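Local coordinates for sesquisabinene B synthase 2 (Santalum album, PDB 6A2A), which probably converts a prenyl diphosphate into the cyclic sesquiterpene sesquisabinene B with the aid of divalent metal ions, as a plant terpene synthase, at residues Tyr95-Glu98 against Thr99-Lys102; Glu329-Thr332 against Asp333-Arg337; Gly365-Ala368 against Leu369-Arg372. All blocks are in the same frame, centred on the assembly; numbering follows the deposited sequence.

Contact 1 of 3, residues Tyr95-Glu98 against Thr99-Lys102; sequences YQFE and TEVK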
# COMPACT_ATOMS: atom_id res chain seq x y z
N TYR A 95 -16.63 -7.31 -23.28
CA TYR A 95 -15.21 -6.89 -23.19
C TYR A 95 -14.28 -8.02 -23.65
O TYR A 95 -13.13 -7.74 -24.05
CB TYR A 95 -14.84 -6.44 -21.77
CG TYR A 95 -14.58 -7.57 -20.80
CD1 TYR A 95 -15.61 -8.37 -20.31
CD2 TYR A 95 -13.29 -7.90 -20.42
CE1 TYR A 95 -15.34 -9.44 -19.48
CE2 TYR A 95 -13.03 -8.92 -19.55
CZ TYR A 95 -14.05 -9.73 -19.12
OH TYR A 95 -13.74 -10.75 -18.27
N GLN A 96 -14.74 -9.27 -23.60
CA GLN A 96 -13.95 -10.40 -24.11
C GLN A 96 -14.12 -10.62 -25.62
O GLN A 96 -13.32 -11.36 -26.19
CB GLN A 96 -14.31 -11.71 -23.39
CG GLN A 96 -13.93 -11.81 -21.93
CD GLN A 96 -12.48 -12.12 -21.71
OE1 GLN A 96 -11.65 -11.84 -22.57
NE2 GLN A 96 -12.14 -12.61 -20.53
N PHE A 97 -15.08 -10.01 -26.29
CA PHE A 97 -15.45 -10.37 -27.68
C PHE A 97 -15.68 -9.09 -28.47
O PHE A 97 -16.49 -9.06 -29.33
CB PHE A 97 -16.69 -11.28 -27.68
CG PHE A 97 -16.47 -12.56 -26.93
CD1 PHE A 97 -15.59 -13.54 -27.40
CD2 PHE A 97 -17.16 -12.83 -25.75
CE1 PHE A 97 -15.36 -14.70 -26.68
CE2 PHE A 97 -16.93 -14.01 -25.06
CZ PHE A 97 -16.05 -14.96 -25.53
N GLU A 98 -14.90 -8.03 -28.23
CA GLU A 98 -15.24 -6.74 -28.79
C GLU A 98 -15.17 -6.78 -30.33
O GLU A 98 -16.04 -6.25 -31.01
CB GLU A 98 -14.30 -5.66 -28.27
CG GLU A 98 -14.49 -5.33 -26.80
CD GLU A 98 -15.70 -4.49 -26.44
OE1 GLU A 98 -16.52 -4.16 -27.33
OE2 GLU A 98 -15.85 -4.20 -25.22
N THR A 99 -14.11 -7.36 -30.85
CA THR A 99 -13.90 -7.48 -32.31
C THR A 99 -15.05 -8.28 -32.93
O THR A 99 -15.69 -7.85 -33.87
CB THR A 99 -12.52 -8.09 -32.59
OG1 THR A 99 -11.59 -7.03 -32.34
CG2 THR A 99 -12.38 -8.61 -34.00
N GLU A 100 -15.31 -9.44 -32.38
CA GLU A 100 -16.28 -10.36 -32.98
C GLU A 100 -17.69 -9.78 -32.89
O GLU A 100 -18.49 -9.95 -33.82
CB GLU A 100 -16.25 -11.71 -32.27
CG GLU A 100 -14.91 -12.41 -32.35
CD GLU A 100 -13.82 -11.96 -31.40
OE1 GLU A 100 -14.08 -11.05 -30.58
OE2 GLU A 100 -12.71 -12.51 -31.49
N VAL A 101 -18.04 -9.14 -31.75
CA VAL A 101 -19.39 -8.58 -31.61
C VAL A 101 -19.58 -7.46 -32.63
O VAL A 101 -20.63 -7.36 -33.25
CB VAL A 101 -19.68 -8.11 -30.17
CG1 VAL A 101 -20.92 -7.25 -30.12
CG2 VAL A 101 -19.75 -9.28 -29.23
N LYS A 102 -18.55 -6.60 -32.78
CA LYS A 102 -18.71 -5.48 -33.66
C LYS A 102 -18.88 -5.99 -35.10
O LYS A 102 -19.70 -5.48 -35.87
CB LYS A 102 -17.49 -4.55 -33.57
CG LYS A 102 -17.53 -3.36 -34.53
CD LYS A 102 -18.78 -2.51 -34.41
CE LYS A 102 -18.68 -1.21 -35.18
NZ LYS A 102 -17.48 -0.43 -34.77
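The F97 ring has the carboxylate oxygen OE1 of E100 at its edge, near the ring plane, while one of its faces carries CB of Q96, 3.8 Å above the plane and offset toward the rim. Q96 also meets the other aromatic group, its CG lying over one face of the Y95 ring. E100 comes back along the helix toward the chain before it: with CG beside its own backbone N (chi1 -61°) and a bend at chi2 (80°), its OE1 comes 3.3 Å from CA of F97. The contact is one of carboxylate against backbone carbon.

F97 occupies the N-cap position, and its carbonyl starts the helical bonding. V101 N donates to F97 O at 2.9 Å, and K102 N follows with a 3.1 Å bond to E98 O. The same turn brings V101 CG2 to 4.0 Å from F97 CB, a small apolar touch.

Outside the turn, F97 packs on V68 and I72 of helix 55-73. D248 receives hydrogen bonds from both Y95 OH and Q96 NE2, Q96 OE1 accepts one from K65, and E98 forms a salt bridge with K94. The arrangement is that of a helix N-terminus, here the start of helix 98-110, within the largely helical N-terminal domain of plant terpene synthases.

Contact 2 of 3, residues Glu329-Thr332 against Asp333-Arg337; sequences ELFT and DITNR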
# COMPACT_ATOMS: atom_id res chain seq x y z
N GLU A 329 -13.09 26.37 6.70
CA GLU A 329 -12.33 27.44 6.00
C GLU A 329 -10.85 27.11 5.95
O GLU A 329 -10.23 27.33 4.93
CB GLU A 329 -12.38 28.82 6.72
CG GLU A 329 -13.78 29.28 7.01
CD GLU A 329 -13.94 30.71 7.51
OE1 GLU A 329 -12.92 31.31 7.97
OE2 GLU A 329 -15.08 31.22 7.43
N LEU A 330 -10.29 26.60 7.03
CA LEU A 330 -8.87 26.25 7.00
C LEU A 330 -8.64 24.98 6.14
O LEU A 330 -7.66 24.90 5.47
CB LEU A 330 -8.37 26.01 8.42
CG LEU A 330 -6.90 25.62 8.56
CD1 LEU A 330 -5.98 26.60 7.86
CD2 LEU A 330 -6.50 25.42 10.01
N PHE A 331 -9.52 23.99 6.27
CA PHE A 331 -9.42 22.78 5.40
C PHE A 331 -9.35 23.20 3.93
O PHE A 331 -8.48 22.76 3.13
CB PHE A 331 -10.59 21.85 5.71
CG PHE A 331 -10.47 20.43 5.22
CD1 PHE A 331 -10.33 20.14 3.87
CD2 PHE A 331 -10.57 19.38 6.12
CE1 PHE A 331 -10.32 18.82 3.44
CE2 PHE A 331 -10.52 18.06 5.68
CZ PHE A 331 -10.37 17.79 4.35
N THR A 332 -10.28 24.10 3.54
CA THR A 332 -10.40 24.55 2.18
C THR A 332 -9.15 25.33 1.77
O THR A 332 -8.58 25.13 0.70
CB THR A 332 -11.67 25.37 1.95
OG1 THR A 332 -12.81 24.56 2.28
CG2 THR A 332 -11.82 25.87 0.53
N ASP A 333 -8.68 26.19 2.64
CA ASP A 333 -7.47 27.02 2.32
C ASP A 333 -6.19 26.19 2.15
O ASP A 333 -5.35 26.42 1.23
CB ASP A 333 -7.29 28.05 3.45
CG ASP A 333 -6.02 28.88 3.31
OD1 ASP A 333 -5.84 29.53 2.28
OD2 ASP A 333 -5.20 28.86 4.26
N ILE A 334 -6.01 25.20 3.01
CA ILE A 334 -4.85 24.30 2.90
C ILE A 334 -4.92 23.59 1.55
O ILE A 334 -3.91 23.47 0.84
CB ILE A 334 -4.84 23.31 4.07
CG1 ILE A 334 -4.34 24.02 5.34
CG2 ILE A 334 -4.04 22.05 3.76
CD1 ILE A 334 -4.54 23.24 6.59
N THR A 335 -6.13 23.17 1.19
CA THR A 335 -6.29 22.39 -0.05
C THR A 335 -5.99 23.30 -1.24
O THR A 335 -5.22 22.95 -2.13
CB THR A 335 -7.69 21.78 -0.11
OG1 THR A 335 -7.86 20.96 1.03
CG2 THR A 335 -7.93 21.01 -1.39
N ASN A 336 -6.55 24.53 -1.21
CA ASN A 336 -6.37 25.51 -2.28
C ASN A 336 -4.89 25.76 -2.51
O ASN A 336 -4.45 25.87 -3.65
CB ASN A 336 -7.02 26.86 -1.97
CG ASN A 336 -8.53 26.87 -2.07
OD1 ASN A 336 -9.13 25.96 -2.65
ND2 ASN A 336 -9.15 27.86 -1.45
N ARG A 337 -4.14 25.91 -1.44
CA ARG A 337 -2.75 26.27 -1.53
C ARG A 337 -1.83 25.05 -1.57
O ARG A 337 -0.62 25.22 -1.79
CB ARG A 337 -2.38 27.20 -0.36
CG ARG A 337 -3.08 28.55 -0.42
CD ARG A 337 -2.57 29.47 0.67
NE ARG A 337 -2.97 28.99 1.98
CZ ARG A 337 -2.17 28.36 2.85
NH1 ARG A 337 -0.89 28.21 2.56
NH2 ARG A 337 -2.66 27.91 4.00
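T335 grips the carbonyl oxygen of F331 twice. Its hydroxyl OG1 donates to F331 O at 2.8 Å and its backbone N at 3.1 Å, the two donors arriving from opposite faces of the carbonyl plane. The hydroxyl can turn back in this way because OG1 stands beside its own backbone N (chi1 -59°). OG1 also lies 3.9 Å from F331 CD1, obliquely to the ring.

On another side of the helix L330 and I334 supply the apolar contact, CD1 to CD1 at 3.9 Å, with the side chains slanting across one another. T332 and N336 instead run alongside, pointing the same way, and T332 CG2 lies 3.9 Å from N336 ND2. One turn apart, D333 and R337 form a two-pronged salt bridge: R337 NE reaches D333 OD1 at 2.9 Å and R337 NH2 reaches D333 OD2 at 2.7 Å. Both oxygens lie close to the guanidinium plane, yet they are approached from above the carboxylate plane, OD1 by 40° and OD2 by 48°.

In the next shell, Y319 bonds through its hydroxyl to T332 OG1 and sets its ring edge-to-face with that of F331. S385 holds N336 OD1, while I350, L354 and L388 pack against F331. Y319 shares helix 299-321 with D316 and D320, which bind magnesium in another structure of this protein; the side chain of F331 is about 10 Å from that of D316. Through Y319, helix 325-337 packs on the helix carrying the DDxxD motif of the class I terpene synthase fold, near the metal site but not in it.

Contact 3 of 3, residues Gly365-Ala368 against Leu369-Arg372; sequences GYWA and LKER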
# COMPACT_ATOMS: atom_id res chain seq x y z
N GLY A 365 -1.16 11.49 -8.49
CA GLY A 365 -0.44 12.34 -9.44
C GLY A 365 0.93 11.76 -9.77
O GLY A 365 1.40 11.86 -10.94
N TYR A 366 1.57 11.18 -8.77
CA TYR A 366 2.87 10.57 -8.95
C TYR A 366 2.76 9.33 -9.87
O TYR A 366 3.63 9.10 -10.74
CB TYR A 366 3.49 10.22 -7.60
CG TYR A 366 4.87 9.64 -7.79
CD1 TYR A 366 5.05 8.29 -8.06
CD2 TYR A 366 5.97 10.47 -7.77
CE1 TYR A 366 6.32 7.77 -8.24
CE2 TYR A 366 7.25 9.96 -7.92
CZ TYR A 366 7.42 8.61 -8.18
OH TYR A 366 8.67 8.11 -8.43
N TRP A 367 1.72 8.52 -9.70
CA TRP A 367 1.53 7.35 -10.56
C TRP A 367 1.48 7.83 -12.02
O TRP A 367 2.04 7.18 -12.92
CB TRP A 367 0.21 6.62 -10.22
CG TRP A 367 -0.05 5.35 -10.97
CD1 TRP A 367 0.17 4.09 -10.51
CD2 TRP A 367 -0.68 5.19 -12.26
NE1 TRP A 367 -0.28 3.16 -11.40
CE2 TRP A 367 -0.78 3.81 -12.50
CE3 TRP A 367 -1.15 6.08 -13.23
CZ2 TRP A 367 -1.35 3.29 -13.67
CZ3 TRP A 367 -1.70 5.57 -14.40
CH2 TRP A 367 -1.79 4.19 -14.60
N ALA A 368 0.79 8.93 -12.28
CA ALA A 368 0.74 9.47 -13.63
C ALA A 368 2.14 9.86 -14.10
O ALA A 368 2.50 9.66 -15.29
CB ALA A 368 -0.21 10.65 -13.74
N LEU A 369 2.98 10.37 -13.21
CA LEU A 369 4.34 10.70 -13.64
C LEU A 369 5.12 9.42 -13.96
O LEU A 369 5.76 9.37 -15.03
CB LEU A 369 5.07 11.51 -12.56
CG LEU A 369 6.57 11.71 -12.80
CD1 LEU A 369 6.79 12.53 -14.05
CD2 LEU A 369 7.22 12.39 -11.60
N LYS A 370 5.06 8.42 -13.09
CA LYS A 370 5.87 7.20 -13.15
C LYS A 370 5.42 6.35 -14.34
O LYS A 370 6.25 5.84 -15.07
CB LYS A 370 5.67 6.40 -11.86
CG LYS A 370 6.38 5.06 -11.80
CD LYS A 370 5.60 3.86 -12.30
CE LYS A 370 4.16 3.74 -11.83
NZ LYS A 370 3.60 2.40 -12.14
N GLU A 371 4.11 6.25 -14.54
CA GLU A 371 3.52 5.30 -15.47
C GLU A 371 3.24 5.96 -16.82
O GLU A 371 3.40 5.30 -17.86
CB GLU A 371 2.22 4.74 -14.91
CG GLU A 371 1.65 3.61 -15.74
CD GLU A 371 2.56 2.39 -15.87
OE1 GLU A 371 3.35 2.13 -14.97
OE2 GLU A 371 2.43 1.68 -16.87
N ARG A 372 2.80 7.21 -16.82
CA ARG A 372 2.20 7.86 -17.97
C ARG A 372 3.09 9.00 -18.45
O ARG A 372 2.73 9.63 -19.42
CB ARG A 372 0.79 8.38 -17.64
CG ARG A 372 -0.21 7.38 -17.06
CD ARG A 372 -0.48 6.14 -17.91
NE ARG A 372 -1.31 6.42 -19.06
CZ ARG A 372 -1.35 5.68 -20.16
NH1 ARG A 372 -0.78 4.49 -20.14
NH2 ARG A 372 -1.94 6.13 -21.26
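The aromatic interactions centre on W367, whose indole is met by three consecutive side chains of the following turn, E371 and K370 over one face. E371 makes the CH-pi contact: its CB sits 3.8 Å from the centroid of the six-membered ring and just 3° off the normal, and its CG continues over the same face. K370 serves the five-membered ring, its NZ 4.4 Å from that centroid and 30° off the normal, an off-centre cation-pi pair. R372 runs alongside the indole, CG to W367 CZ3 at 3.5 Å, with the guanidinium plane at a shallow angle to the ring. W367 itself reaches this place with CG anti to its backbone N (chi1 -176°), and E300 accepts a hydrogen bond from its NE1.

Among charged groups, K370 bends at chi2 and chi3, which brings NZ to 2.9 Å from OE1 of E371 in a salt bridge; NZ meets OE1 on the anti side, somewhat out of the carboxylate plane. The ammonium is thus shared between carboxylate and indole. R372 NH2 forms a salt bridge with E432 and a hydrogen bond to V431 O.

Y366 belongs to a different side: its CE1 lies 3.9 Å from K370 CB, the two side chains crossing at about a right angle, and its hydroxyl bonds to T270 O of the second subunit.

The backbone bonds mark the last turn, among them K370 N to Y366 O at 2.8 Å and R372 N to A368 O. Beyond them, L369 O and K370 O accept hydrogen bonds from R348 of the second subunit. This is the C-terminal turn of helix 348-372, with one side at the dimer interface and the W367 CH-pi and cation-pi contacts on another, in the alpha-helical class I terpene synthase domain.

How the contacts relate
From the N terminus the three contacts come in series; none nests within or crosses another, and each closes only about one helical turn. Contact 1 opens helix 98-110 in the N-terminal domain. Contacts 2 and 3 both fall in the metal-binding domain, on the successive helices 325-337 and 348-372, with centres 25 Å apart and nearest atoms about 14 Å apart. Contact 1 and contact 2 lie on opposite sides of the chain's centre, 47 Å between centres. They touch different parts of the fold: contact 1 joins helices 55-73 and 239-270, contact 2 faces helices 299-321, 348-372 and 377-400, and contact 3 meets helix 419-430 and the second subunit.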